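Local coordinates for receptor-like protein kinase ANXUR1 (Arabidopsis thaliana, PDB 6FIG), which is a malectin-like receptor kinase involved in plant reproduction, with an extracellular region of two tandem malectin-like domains that probably senses signals outside the cell, at residues L6-T10 with P51-R56. Numbering follows the deposited sequence.
Sequences LSCGT and PYMTAR. With CA (calcium ion), chain I.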
loop_
_atom_site.group_PDB
_atom_site.type_symbol
_atom_site.label_atom_id
_atom_site.label_comp_id
_atom_site.label_asym_id
_atom_site.label_seq_id
_atom_site.Cartn_x
_atom_site.Cartn_y
_atom_site.Cartn_z
ATOM N N LEU A 6 7.461 -12.629 0.158
ATOM C CA LEU A 6 8.324 -13.562 0.869
ATOM C C LEU A 6 9.659 -13.664 0.161
ATOM O O LEU A 6 9.712 -14.001 -1.028
ATOM C CB LEU A 6 7.687 -14.938 0.931
ATOM C CG LEU A 6 6.241 -15.019 1.410
ATOM C CD1 LEU A 6 5.767 -16.459 1.386
ATOM C CD2 LEU A 6 6.099 -14.395 2.799
ATOM N N SER A 7 10.739 -13.350 0.873
ATOM C CA SER A 7 12.068 -13.552 0.315
ATOM C C SER A 7 12.538 -14.888 0.844
ATOM O O SER A 7 12.817 -15.033 2.042
ATOM C CB SER A 7 13.047 -12.446 0.692
ATOM O OG SER A 7 14.293 -12.695 0.043
ATOM N N CYS A 8 12.570 -15.876 -0.039
ATOM C CA CYS A 8 12.831 -17.233 0.358
ATOM C C CYS A 8 14.301 -17.370 0.728
ATOM O O CYS A 8 15.163 -16.812 0.045
ATOM C CB CYS A 8 12.451 -18.171 -0.773
ATOM S SG CYS A 8 10.751 -17.864 -1.275
ATOM N N GLY A 9 14.549 -18.051 1.833
ATOM C CA GLY A 9 15.902 -18.276 2.334
ATOM C C GLY A 9 16.440 -17.208 3.269
ATOM O O GLY A 9 17.615 -17.260 3.646
ATOM N N THR A 10 15.612 -16.237 3.649
ATOM C CA THR A 10 16.009 -15.204 4.610
ATOM C C THR A 10 15.468 -15.546 5.983
ATOM O O THR A 10 14.538 -16.343 6.125
ATOM C CB THR A 10 15.502 -13.798 4.205
ATOM O OG1 THR A 10 14.073 -13.798 4.082
ATOM C CG2 THR A 10 16.115 -13.346 2.888
ATOM N N PRO A 51 14.786 -9.841 -3.590
ATOM C CA PRO A 51 14.948 -11.104 -2.872
ATOM C C PRO A 51 16.023 -12.018 -3.478
ATOM O O PRO A 51 16.220 -13.135 -2.988
ATOM C CB PRO A 51 13.576 -11.757 -3.081
ATOM C CG PRO A 51 13.216 -11.356 -4.461
ATOM C CD PRO A 51 13.711 -9.935 -4.601
ATOM N N TYR A 52 16.715 -11.543 -4.509
ATOM C CA TYR A 52 17.454 -12.405 -5.436
ATOM C C TYR A 52 18.666 -13.169 -4.881
ATOM O O TYR A 52 18.940 -14.258 -5.368
ATOM C CB TYR A 52 17.887 -11.607 -6.668
ATOM C CG TYR A 52 16.730 -11.008 -7.430
ATOM C CD1 TYR A 52 15.887 -11.811 -8.197
ATOM C CD2 TYR A 52 16.467 -9.636 -7.373
ATOM C CE1 TYR A 52 14.822 -11.264 -8.893
ATOM C CE2 TYR A 52 15.404 -9.082 -8.071
ATOM C CZ TYR A 52 14.594 -9.897 -8.830
ATOM O OH TYR A 52 13.524 -9.368 -9.506
ATOM N N MET A 53 19.386 -12.626 -3.894
ATOM C CA MET A 53 20.624 -13.259 -3.434
ATOM C C MET A 53 20.411 -14.408 -2.459
ATOM O O MET A 53 21.370 -15.072 -2.090
ATOM C CB MET A 53 21.584 -12.223 -2.829
ATOM C CG MET A 53 22.175 -11.300 -3.882
ATOM S SD MET A 53 23.234 -12.155 -5.076
ATOM C CE MET A 53 24.702 -12.458 -4.106
ATOM N N THR A 54 19.171 -14.653 -2.052
ATOM C CA THR A 54 18.861 -15.731 -1.136
ATOM C C THR A 54 17.821 -16.617 -1.775
ATOM O O THR A 54 16.922 -16.123 -2.439
ATOM C CB THR A 54 18.315 -15.167 0.176
ATOM O OG1 THR A 54 17.321 -14.162 -0.124
ATOM C CG2 THR A 54 19.441 -14.565 0.980
ATOM N N ALA A 55 17.930 -17.921 -1.557
ATOM C CA ALA A 55 16.992 -18.869 -2.123
ATOM C C ALA A 55 16.668 -19.939 -1.123
ATOM O O ALA A 55 17.379 -20.128 -0.140
ATOM C CB ALA A 55 17.562 -19.485 -3.395
ATOM N N ARG A 56 15.564 -20.622 -1.378
ATOM C CA ARG A 56 15.295 -21.896 -0.758
ATOM C C ARG A 56 15.496 -22.944 -1.853
ATOM O O ARG A 56 15.055 -22.744 -2.981
ATOM C CB ARG A 56 13.869 -21.929 -0.226
ATOM C CG ARG A 56 13.581 -23.175 0.580
ATOM C CD ARG A 56 12.289 -23.084 1.352
ATOM N NE ARG A 56 12.361 -22.090 2.420
ATOM C CZ ARG A 56 12.958 -22.246 3.598
ATOM N NH1 ARG A 56 13.596 -23.371 3.925
ATOM N NH2 ARG A 56 12.917 -21.236 4.464
HETATM CA CA CA I . 15.317 -14.704 -1.331
#
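A calcium ion joins two beta turns here, in the first of the two tandem malectin-like beta-sandwich domains. The residues 6-10 leave strand 4-7 through a type II turn, S7 to T10, and 51-56 enter strand 54-58 through a type I turn that starts at P51, after a cis peptide bond. No hydrogen bond runs directly between the segments; the metal does the joining. T54, the residue most covered by the contact, chelates it twice, through O and OG1, each 2.4 Å from the calcium. C8 O and P51 O both lie 2.5 Å from the ion and S7 OG lies 2.6 Å from it, while N154 O, from strand 151-161, completes the site. Sharing the ion lets carbonyls that would otherwise repel sit close, with C8 O 3.1 Å from T54 O. C8 CB lies 4.1 Å from R56 CB, with C8 SG farther from the ion than CB, and the R56 guanidinium reaches on to a salt bridge with D25. G9 has to be glycine: a CB there would sit 2.2 Å from A55 O and press against the carbonyl O of C8, and G9 CA makes a CA-H...O contact with A55 O at 3.4 Å. T10 OG1 donates a 2.7 Å hydrogen bond back to S7 O across the type II turn, and its methyl CG2 rests 3.3 Å from T54 OG1.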